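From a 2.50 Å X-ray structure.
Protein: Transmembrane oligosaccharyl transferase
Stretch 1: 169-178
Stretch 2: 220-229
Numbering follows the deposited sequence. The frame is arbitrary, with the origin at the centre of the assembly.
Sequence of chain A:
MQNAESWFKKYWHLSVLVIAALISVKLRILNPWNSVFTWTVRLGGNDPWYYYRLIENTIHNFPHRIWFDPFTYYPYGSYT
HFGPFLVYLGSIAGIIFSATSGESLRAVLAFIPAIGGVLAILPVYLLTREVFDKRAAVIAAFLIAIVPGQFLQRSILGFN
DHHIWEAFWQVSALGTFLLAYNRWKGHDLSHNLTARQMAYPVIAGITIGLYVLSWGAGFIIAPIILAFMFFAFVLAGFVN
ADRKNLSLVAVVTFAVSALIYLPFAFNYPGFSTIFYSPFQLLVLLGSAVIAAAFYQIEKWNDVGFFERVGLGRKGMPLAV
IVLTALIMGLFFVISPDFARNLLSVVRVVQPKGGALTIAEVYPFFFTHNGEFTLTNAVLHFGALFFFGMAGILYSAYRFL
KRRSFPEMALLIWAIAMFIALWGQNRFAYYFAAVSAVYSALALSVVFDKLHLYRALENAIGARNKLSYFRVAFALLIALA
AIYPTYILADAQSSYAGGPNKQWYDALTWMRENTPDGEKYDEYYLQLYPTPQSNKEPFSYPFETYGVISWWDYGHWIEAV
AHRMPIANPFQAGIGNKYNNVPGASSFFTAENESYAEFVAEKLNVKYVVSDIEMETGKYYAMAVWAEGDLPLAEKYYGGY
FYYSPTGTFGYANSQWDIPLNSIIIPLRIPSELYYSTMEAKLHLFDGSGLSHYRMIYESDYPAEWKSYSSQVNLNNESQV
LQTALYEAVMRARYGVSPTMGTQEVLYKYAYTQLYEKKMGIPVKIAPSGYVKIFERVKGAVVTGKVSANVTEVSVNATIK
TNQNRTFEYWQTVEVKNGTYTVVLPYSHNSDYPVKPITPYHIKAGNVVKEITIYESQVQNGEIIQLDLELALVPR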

# COMPACT_ATOMS: atom_id res chain seq x y z
N TRP A 169 -0.35 6.16 -19.55
CA TRP A 169 0.75 6.73 -20.33
C TRP A 169 1.58 5.66 -21.06
O TRP A 169 2.16 5.95 -22.11
CB TRP A 169 1.62 7.68 -19.49
CG TRP A 169 0.85 8.90 -19.01
CD1 TRP A 169 0.55 9.23 -17.71
CD2 TRP A 169 0.25 9.92 -19.82
NE1 TRP A 169 -0.18 10.40 -17.67
CE2 TRP A 169 -0.38 10.84 -18.95
CE3 TRP A 169 0.19 10.15 -21.20
CZ2 TRP A 169 -1.07 11.97 -19.43
CZ3 TRP A 169 -0.49 11.27 -21.67
CH2 TRP A 169 -1.11 12.17 -20.78
N GLN A 170 1.64 4.44 -20.53
CA GLN A 170 2.41 3.40 -21.20
C GLN A 170 1.76 3.04 -22.53
O GLN A 170 2.42 3.04 -23.58
CB GLN A 170 2.56 2.14 -20.35
CG GLN A 170 3.50 1.11 -20.98
CD GLN A 170 3.30 -0.28 -20.43
OE1 GLN A 170 4.17 -0.83 -19.74
NE2 GLN A 170 2.15 -0.88 -20.73
N VAL A 171 0.47 2.73 -22.47
CA VAL A 171 -0.33 2.44 -23.66
C VAL A 171 -0.31 3.63 -24.62
O VAL A 171 -0.12 3.47 -25.83
CB VAL A 171 -1.77 2.07 -23.29
CG1 VAL A 171 -2.59 1.74 -24.53
CG2 VAL A 171 -1.76 0.88 -22.34
N SER A 172 -0.51 4.83 -24.08
CA SER A 172 -0.43 6.07 -24.85
C SER A 172 0.90 6.16 -25.57
O SER A 172 0.94 6.53 -26.74
CB SER A 172 -0.58 7.30 -23.96
OG SER A 172 -1.92 7.45 -23.51
N ALA A 173 1.98 5.84 -24.87
CA ALA A 173 3.31 5.95 -25.45
C ALA A 173 3.47 4.99 -26.63
O ALA A 173 4.01 5.37 -27.67
CB ALA A 173 4.39 5.71 -24.41
N LEU A 174 2.97 3.77 -26.49
CA LEU A 174 3.02 2.79 -27.57
C LEU A 174 2.21 3.25 -28.78
O LEU A 174 2.74 3.36 -29.90
CB LEU A 174 2.50 1.44 -27.09
CG LEU A 174 3.23 0.76 -25.93
CD1 LEU A 174 2.47 -0.49 -25.52
CD2 LEU A 174 4.67 0.41 -26.29
N GLY A 175 0.92 3.52 -28.56
CA GLY A 175 0.03 3.95 -29.63
C GLY A 175 0.49 5.20 -30.34
O GLY A 175 0.40 5.30 -31.56
N THR A 176 1.00 6.16 -29.58
CA THR A 176 1.49 7.40 -30.17
C THR A 176 2.83 7.19 -30.87
O THR A 176 3.13 7.86 -31.86
CB THR A 176 1.63 8.53 -29.12
OG1 THR A 176 2.51 8.10 -28.07
CG2 THR A 176 0.27 8.93 -28.55
N PHE A 177 3.64 6.29 -30.33
CA PHE A 177 4.89 5.95 -31.01
C PHE A 177 4.61 5.24 -32.34
O PHE A 177 5.24 5.55 -33.36
CB PHE A 177 5.80 5.09 -30.15
CG PHE A 177 7.08 4.71 -30.84
CD1 PHE A 177 8.14 5.60 -30.89
CD2 PHE A 177 7.22 3.46 -31.47
CE1 PHE A 177 9.31 5.27 -31.55
CE2 PHE A 177 8.40 3.12 -32.12
CZ PHE A 177 9.44 4.02 -32.17
N LEU A 178 3.68 4.29 -32.34
CA LEU A 178 3.38 3.56 -33.56
C LEU A 178 2.74 4.51 -34.56
O LEU A 178 3.06 4.47 -35.75
CB LEU A 178 2.51 2.33 -33.28
CG LEU A 178 3.31 1.23 -32.56
CD1 LEU A 178 2.48 -0.01 -32.30
CD2 LEU A 178 4.56 0.87 -33.36
N ILE A 220 11.64 2.28 -18.07
CA ILE A 220 11.59 0.93 -18.61
C ILE A 220 10.91 0.86 -19.99
O ILE A 220 11.18 -0.06 -20.76
CB ILE A 220 10.88 -0.04 -17.62
CG1 ILE A 220 11.35 -1.48 -17.83
CG2 ILE A 220 9.36 0.03 -17.76
CD1 ILE A 220 12.83 -1.64 -17.79
N ILE A 221 10.05 1.82 -20.32
CA ILE A 221 9.44 1.86 -21.64
C ILE A 221 10.51 2.11 -22.71
O ILE A 221 10.35 1.75 -23.88
CB ILE A 221 8.32 2.94 -21.73
CG1 ILE A 221 7.57 2.85 -23.05
CG2 ILE A 221 8.90 4.33 -21.61
CD1 ILE A 221 6.83 1.56 -23.23
N ALA A 222 11.63 2.71 -22.32
CA ALA A 222 12.71 2.99 -23.28
C ALA A 222 13.38 1.73 -23.86
O ALA A 222 13.48 1.60 -25.08
CB ALA A 222 13.73 4.00 -22.72
N PRO A 223 13.85 0.79 -23.00
CA PRO A 223 14.37 -0.48 -23.51
C PRO A 223 13.34 -1.21 -24.38
O PRO A 223 13.71 -1.82 -25.39
CB PRO A 223 14.60 -1.31 -22.24
CG PRO A 223 14.80 -0.31 -21.16
CD PRO A 223 14.02 0.91 -21.53
N ILE A 224 12.07 -1.14 -24.00
CA ILE A 224 11.00 -1.80 -24.76
C ILE A 224 10.95 -1.32 -26.21
O ILE A 224 11.03 -2.12 -27.14
CB ILE A 224 9.63 -1.63 -24.08
CG1 ILE A 224 9.58 -2.44 -22.77
CG2 ILE A 224 8.49 -2.06 -25.00
CD1 ILE A 224 8.30 -2.23 -21.98
N ILE A 225 10.81 -0.01 -26.40
CA ILE A 225 10.83 0.59 -27.73
C ILE A 225 12.13 0.29 -28.49
O ILE A 225 12.12 0.09 -29.70
CB ILE A 225 10.60 2.11 -27.66
CG1 ILE A 225 9.24 2.39 -27.03
CG2 ILE A 225 10.68 2.74 -29.06
CD1 ILE A 225 8.93 3.86 -26.88
N LEU A 226 13.26 0.27 -27.78
CA LEU A 226 14.53 -0.02 -28.43
C LEU A 226 14.55 -1.46 -28.93
O LEU A 226 15.15 -1.75 -29.96
CB LEU A 226 15.71 0.25 -27.51
CG LEU A 226 16.03 1.72 -27.29
CD1 LEU A 226 17.10 1.85 -26.22
CD2 LEU A 226 16.48 2.38 -28.59
N ALA A 227 13.88 -2.36 -28.22
CA ALA A 227 13.70 -3.73 -28.71
C ALA A 227 12.93 -3.75 -30.04
O ALA A 227 13.20 -4.61 -30.90
CB ALA A 227 13.03 -4.61 -27.67
N PHE A 228 11.99 -2.82 -30.23
CA PHE A 228 11.27 -2.70 -31.50
C PHE A 228 12.27 -2.47 -32.63
O PHE A 228 12.14 -3.05 -33.71
CB PHE A 228 10.27 -1.53 -31.52
CG PHE A 228 9.16 -1.64 -30.50
CD1 PHE A 228 8.93 -2.81 -29.80
CD2 PHE A 228 8.35 -0.54 -30.26
CE1 PHE A 228 7.90 -2.89 -28.85
CE2 PHE A 228 7.32 -0.61 -29.32
CZ PHE A 228 7.10 -1.79 -28.62
N MET A 229 13.24 -1.61 -32.37
CA MET A 229 14.22 -1.28 -33.40
C MET A 229 15.19 -2.42 -33.60
O MET A 229 15.51 -2.79 -34.73
CB MET A 229 14.95 0.03 -33.06
CG MET A 229 13.99 1.19 -32.89
SD MET A 229 14.82 2.70 -32.35
CE MET A 229 15.98 2.91 -33.70

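Two helical segments run side by side in the same direction, their axes 28° apart and 11.6 Å at closest approach. That spacing is wide for helix packing, so backbone meets backbone nowhere and side chains must fill the gap. No hydrogen bond crosses between the stretches; the contact is apolar, and it buries 374 Å² summed over both sides.

Along stretch 2, Ile220 scarcely takes part, and the contact begins in earnest at Ile221. Its CA-to-CB bond points toward the partner helix, and with chi1 t and chi2 p, CD1 comes within reach of Leu174 and Gln170. CD1 of Ile221 lies 3.9 Å from CD2 of Leu174 and 4.0 Å from CG of Gln170, while CG1 of Ile221 sits 4.5 Å from CB of Ala173. Here the helices are nearest in register, with the CA atoms of Gln170 and Ile221 7.2 Å apart. The small Ala173, pointing toward stretch 2, suits this narrower end, and Gln170 offers the aliphatic part of its chain to the isoleucine.

Ala222 and Pro223 are out of reach of stretch 1 and take no part in the contact. Ile224 points toward the partner but gives up only 14 Å².

One turn after Ile221, Ile225 again points toward stretch 1. Its CG2 methyl rests over one face of the Phe177 ring, 3.8 Å from the centroid and 20° off the ring normal, a CH-pi contact; the closest atom pair is CG2 of Ile225 with CZ of Phe177, at 3.6 Å. A beta-branched residue serves well, since its methyl is held close to the backbone while the long phenylalanine, with chi1 at 179°, spans the gap from the other side. Phe177 has the largest covered area of any residue here, 72 Å².

Leu226 points away and Ala227 is out of reach. Phe228 then closes the contact, its CA-to-CB bond directed toward stretch 1 and chi1 in the m well. Its ring presents an edge: CZ of Phe228 lies 4.0 Å from CD2 of Leu174, and CD2 of Phe228 lies 4.1 Å from CE2 of Phe177. Leu174 leaves its backbone sideways, yet its end reaches both Ile221 and Phe228, bridging two levels of the partner helix. Met229 adds little.

The rule is a heptad-like spacing, Ile221, Ile225 and Phe228, answered by Gln170, Ala173, Leu174 and Phe177.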